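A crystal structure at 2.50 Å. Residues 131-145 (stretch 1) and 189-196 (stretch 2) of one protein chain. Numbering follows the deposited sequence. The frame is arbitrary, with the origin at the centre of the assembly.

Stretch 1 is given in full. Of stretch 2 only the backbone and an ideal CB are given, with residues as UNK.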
# COMPACT_ATOMS: atom_id res chain seq x y z
N LEU A 131 11.48 -6.03 -7.86
CA LEU A 131 10.59 -5.15 -8.62
C LEU A 131 11.31 -3.82 -8.76
O LEU A 131 11.15 -3.10 -9.75
CB LEU A 131 9.28 -4.96 -7.88
CG LEU A 131 8.04 -5.13 -8.75
CD1 LEU A 131 8.22 -6.31 -9.70
CD2 LEU A 131 6.84 -5.34 -7.85
N LEU A 132 12.11 -3.51 -7.76
CA LEU A 132 12.88 -2.30 -7.75
C LEU A 132 13.91 -2.45 -8.85
O LEU A 132 13.95 -1.67 -9.79
CB LEU A 132 13.58 -2.15 -6.41
CG LEU A 132 13.50 -0.79 -5.74
CD1 LEU A 132 12.09 -0.22 -5.83
CD2 LEU A 132 13.94 -0.98 -4.30
N THR A 133 14.73 -3.48 -8.73
CA THR A 133 15.76 -3.75 -9.72
C THR A 133 15.19 -3.66 -11.12
O THR A 133 15.73 -2.97 -11.97
CB THR A 133 16.31 -5.16 -9.57
OG1 THR A 133 16.79 -5.33 -8.23
CG2 THR A 133 17.44 -5.39 -10.54
N LEU A 134 14.10 -4.37 -11.33
CA LEU A 134 13.43 -4.41 -12.63
C LEU A 134 13.04 -3.04 -13.18
O LEU A 134 13.16 -2.80 -14.38
CB LEU A 134 12.20 -5.32 -12.52
CG LEU A 134 11.15 -5.42 -13.64
CD1 LEU A 134 10.09 -4.35 -13.44
CD2 LEU A 134 11.81 -5.31 -15.00
N MSE A 135 12.58 -2.15 -12.31
CA MSE A 135 12.18 -0.82 -12.76
C MSE A 135 13.37 0.12 -12.97
O MSE A 135 13.21 1.32 -13.17
CB MSE A 135 11.22 -0.19 -11.75
CG MSE A 135 9.99 -1.02 -11.51
SE MSE A 135 8.73 -0.04 -10.45
CE MSE A 135 9.76 0.04 -8.80
N ASN A 136 14.56 -0.45 -12.92
CA ASN A 136 15.76 0.34 -13.11
C ASN A 136 16.33 0.10 -14.50
O ASN A 136 17.41 0.60 -14.85
CB ASN A 136 16.79 -0.03 -12.04
CG ASN A 136 17.39 1.19 -11.39
OD1 ASN A 136 18.08 1.97 -12.03
ND2 ASN A 136 17.11 1.36 -10.10
N LEU A 137 15.60 -0.69 -15.29
CA LEU A 137 16.00 -1.02 -16.66
C LEU A 137 15.27 -0.12 -17.66
O LEU A 137 14.05 0.07 -17.57
CB LEU A 137 15.65 -2.48 -16.99
CG LEU A 137 16.21 -3.62 -16.15
CD1 LEU A 137 15.79 -4.95 -16.77
CD2 LEU A 137 17.71 -3.52 -16.07
N GLU A 138 16.01 0.42 -18.63
CA GLU A 138 15.42 1.28 -19.65
C GLU A 138 14.17 0.62 -20.26
O GLU A 138 13.07 1.16 -20.16
CB GLU A 138 16.45 1.58 -20.74
CG GLU A 138 17.58 2.51 -20.30
CD GLU A 138 17.12 3.95 -20.10
OE1 GLU A 138 16.60 4.56 -21.06
OE2 GLU A 138 17.29 4.48 -18.98
N GLU A 139 14.36 -0.54 -20.87
CA GLU A 139 13.24 -1.26 -21.49
C GLU A 139 12.38 -1.94 -20.44
O GLU A 139 12.09 -3.14 -20.52
CB GLU A 139 13.75 -2.28 -22.51
CG GLU A 139 14.67 -3.36 -21.96
CD GLU A 139 14.88 -4.47 -22.98
OE1 GLU A 139 15.29 -4.18 -24.13
OE2 GLU A 139 14.63 -5.65 -22.63
N PHE A 140 11.95 -1.16 -19.47
CA PHE A 140 11.15 -1.67 -18.38
C PHE A 140 9.71 -1.93 -18.80
O PHE A 140 9.17 -3.01 -18.56
CB PHE A 140 11.23 -0.66 -17.23
CG PHE A 140 10.12 -0.76 -16.24
CD1 PHE A 140 9.64 -1.99 -15.82
CD2 PHE A 140 9.57 0.40 -15.70
CE1 PHE A 140 8.62 -2.07 -14.88
CE2 PHE A 140 8.56 0.33 -14.76
CZ PHE A 140 8.08 -0.91 -14.35
N GLN A 141 9.11 -0.96 -19.46
CA GLN A 141 7.72 -1.09 -19.89
C GLN A 141 7.44 -2.35 -20.71
O GLN A 141 6.41 -3.00 -20.53
CB GLN A 141 7.31 0.15 -20.68
CG GLN A 141 7.44 1.47 -19.92
CD GLN A 141 6.60 1.52 -18.64
OE1 GLN A 141 6.83 0.76 -17.70
NE2 GLN A 141 5.61 2.41 -18.62
N GLU A 142 8.37 -2.68 -21.59
CA GLU A 142 8.20 -3.84 -22.46
C GLU A 142 8.41 -5.22 -21.82
O GLU A 142 8.41 -6.23 -22.52
CB GLU A 142 9.12 -3.70 -23.68
CG GLU A 142 8.82 -2.49 -24.56
CD GLU A 142 7.42 -2.54 -25.17
OE1 GLU A 142 7.08 -3.55 -25.83
OE2 GLU A 142 6.65 -1.56 -24.99
N LEU A 143 8.58 -5.26 -20.50
CA LEU A 143 8.80 -6.53 -19.82
C LEU A 143 7.60 -6.89 -18.97
O LEU A 143 7.24 -8.06 -18.85
CB LEU A 143 10.03 -6.43 -18.93
CG LEU A 143 11.31 -6.11 -19.68
CD1 LEU A 143 12.33 -5.52 -18.73
CD2 LEU A 143 11.83 -7.37 -20.33
N LEU A 144 7.01 -5.87 -18.37
CA LEU A 144 5.83 -6.03 -17.53
C LEU A 144 4.86 -7.03 -18.11
O LEU A 144 4.31 -7.85 -17.39
CB LEU A 144 5.12 -4.69 -17.38
CG LEU A 144 5.54 -3.84 -16.20
CD1 LEU A 144 4.73 -2.57 -16.18
CD2 LEU A 144 5.31 -4.62 -14.94
N PRO A 145 4.63 -6.97 -19.42
CA PRO A 145 3.70 -7.89 -20.07
C PRO A 145 4.09 -9.36 -19.91
O PRO A 145 3.32 -10.17 -19.39
CB PRO A 145 3.75 -7.45 -21.53
CG PRO A 145 4.04 -5.97 -21.42
CD PRO A 145 5.12 -5.95 -20.38
N UNK A 189 -0.57 -1.01 -8.22
CA UNK A 189 0.01 0.07 -8.99
C UNK A 189 1.49 0.17 -8.67
O UNK A 189 1.86 0.17 -7.49
CB UNK A 189 -0.70 1.39 -8.70
N UNK A 190 2.32 0.25 -9.70
CA UNK A 190 3.76 0.36 -9.51
C UNK A 190 4.17 1.81 -9.62
O UNK A 190 4.06 2.38 -10.70
CB UNK A 190 4.52 -0.49 -10.53
N UNK A 191 4.62 2.41 -8.52
CA UNK A 191 5.08 3.80 -8.58
C UNK A 191 6.46 3.69 -9.15
O UNK A 191 7.42 3.37 -8.45
CB UNK A 191 5.06 4.51 -7.22
N UNK A 192 6.57 3.92 -10.45
CA UNK A 192 7.84 3.83 -11.14
C UNK A 192 8.97 4.43 -10.33
O UNK A 192 8.95 5.61 -9.98
CB UNK A 192 7.75 4.52 -12.50
N UNK A 193 9.96 3.58 -10.02
CA UNK A 193 11.14 3.97 -9.27
C UNK A 193 10.93 4.01 -7.75
O UNK A 193 11.89 4.16 -6.99
CB UNK A 193 11.61 5.34 -9.75
N UNK A 194 9.68 3.86 -7.31
CA UNK A 194 9.38 3.91 -5.87
C UNK A 194 8.54 2.75 -5.38
O UNK A 194 7.55 2.94 -4.67
CB UNK A 194 8.66 5.22 -5.54
N UNK A 195 8.94 1.55 -5.75
CA UNK A 195 8.21 0.39 -5.29
C UNK A 195 6.79 0.20 -5.79
O UNK A 195 6.43 0.60 -6.89
CB UNK A 195 8.17 0.43 -3.76
N UNK A 196 5.98 -0.41 -4.95
CA UNK A 196 4.63 -0.71 -5.34
C UNK A 196 3.63 -0.53 -4.23
O UNK A 196 3.99 -0.48 -3.06
CB UNK A 196 4.55 -2.14 -5.87

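Position 189 lies in a strand, with phi/psi of -130/132, and nothing of stretch 1 comes within 5.5 Å of its ideal CB. Stretch 1 therefore sets no demand, and the extended backbone merely makes a beta-branched residue comfortable. The residue is Val189, which makes no contact with stretch 1.

At position 190 CA-to-CB points toward stretch 1, and the ideal CB lies 4.2 Å from SE of Met135, a selenomethionine, and 5.2 Å from CZ of Phe140. Beyond these, Leu131 and Leu144 supply further methyl groups, so the surroundings are apolar and offer no partner for a charge. A medium-sized aliphatic chain such as leucine, isoleucine or methionine would suit; alanine would reach little of this surface. The residue is Leu190, with chi1 m and chi2 t. Its CD2 packs 3.6 Å from CD2 of Leu131 and 4.1 Å from SE of Met135, while its CD1 lies 3.8 Å from CD2 of Leu144 and 4.3 Å from CZ of Phe140, at the edge of that ring. Branching at CG lets one side chain meet four neighbours.

At position 191 CA-to-CB points away and stretch 1 places no limit on size, so many residues would fit, large aromatics included. It is Trp191, whose NE1 is hydrogen-bonded elsewhere in the structure.

Positions 191 to 194 form a type II turn. Position 192, with phi/psi of -42/120, has the conformation of the second residue of such a turn, where proline is common. CA-to-CB points sideways, and the ideal CB is 4.8 Å from CE2 of Phe140 and 5.1 Å from SE of Met135. A short side chain, polar or apolar, could lie along this border. The residue is Asp192: with chi1 t, its OD2 comes 3.3 Å from CE2 of Phe140, near the plane of the ring, where the slightly positive edge hydrogens can favour a carboxylate oxygen.

Position 193 has phi/psi of 82/-9, a region that favours glycine and tolerates asparagine. CA-to-CB points away, so only a long, flexible chain could return to stretch 1, where OD1 of Asn136 offers an acceptor. Lysine or arginine could reach it; glutamine would fall short. The residue is Lys193, whose extended outer chain brings NZ 3.2 Å from OD1 of Asn136 in a weak hydrogen bond.

Position 194 points away and is undemanding; a polar residue is as acceptable as any. It is His194, whose backbone N closes the turn.

At position 195, with phi/psi of 67/-149, the positive phi favours glycine. The ideal CB points away, 4.5 Å from CD1 of Leu132, so stretch 1 does not itself exclude a side chain. Gly195 fits, and its N packs 3.5 Å from CE of Met135 and 3.6 Å from CD1 of Leu132.

Position 196 returns to extended angles, and its ideal CB points toward stretch 1, 4.4 Å from CD2 of Leu131. Valine, isoleucine or another small apolar residue would serve. Val196 places CG1 4.3 Å from that same CD2 of Leu131.

Stretch 2 189-196: VLWDKHGV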
# COMPACT_ATOMS: atom_id res chain seq x y z
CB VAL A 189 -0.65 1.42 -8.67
CG1 VAL A 189 0.34 2.57 -8.89
CG2 VAL A 189 -1.87 1.61 -9.57
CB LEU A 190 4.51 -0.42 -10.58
CG LEU A 190 4.55 -1.93 -10.49
CD1 LEU A 190 4.89 -2.47 -11.85
CD2 LEU A 190 5.56 -2.39 -9.44
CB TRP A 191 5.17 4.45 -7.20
CG TRP A 191 3.86 4.66 -6.52
CD1 TRP A 191 2.62 4.49 -7.06
CD2 TRP A 191 3.67 5.07 -5.16
NE1 TRP A 191 1.66 4.76 -6.11
CE2 TRP A 191 2.27 5.13 -4.94
CE3 TRP A 191 4.53 5.39 -4.12
CZ2 TRP A 191 1.73 5.50 -3.71
CZ3 TRP A 191 3.99 5.76 -2.90
CH2 TRP A 191 2.60 5.81 -2.71
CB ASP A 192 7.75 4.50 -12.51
CG ASP A 192 9.00 4.31 -13.33
OD1 ASP A 192 10.02 4.95 -12.98
OD2 ASP A 192 8.98 3.52 -14.30
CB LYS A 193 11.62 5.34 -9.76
CG LYS A 193 13.12 5.53 -9.71
CD LYS A 193 13.80 4.76 -10.83
CE LYS A 193 15.30 5.01 -10.82
NZ LYS A 193 15.99 4.41 -12.01
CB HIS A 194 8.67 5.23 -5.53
CG HIS A 194 9.43 6.44 -5.96
ND1 HIS A 194 9.95 7.34 -5.06
CD2 HIS A 194 9.79 6.88 -7.19
CE1 HIS A 194 10.61 8.28 -5.72
NE2 HIS A 194 10.53 8.02 -7.01
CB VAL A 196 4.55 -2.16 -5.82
CG1 VAL A 196 4.99 -3.06 -4.69
CG2 VAL A 196 3.14 -2.50 -6.24
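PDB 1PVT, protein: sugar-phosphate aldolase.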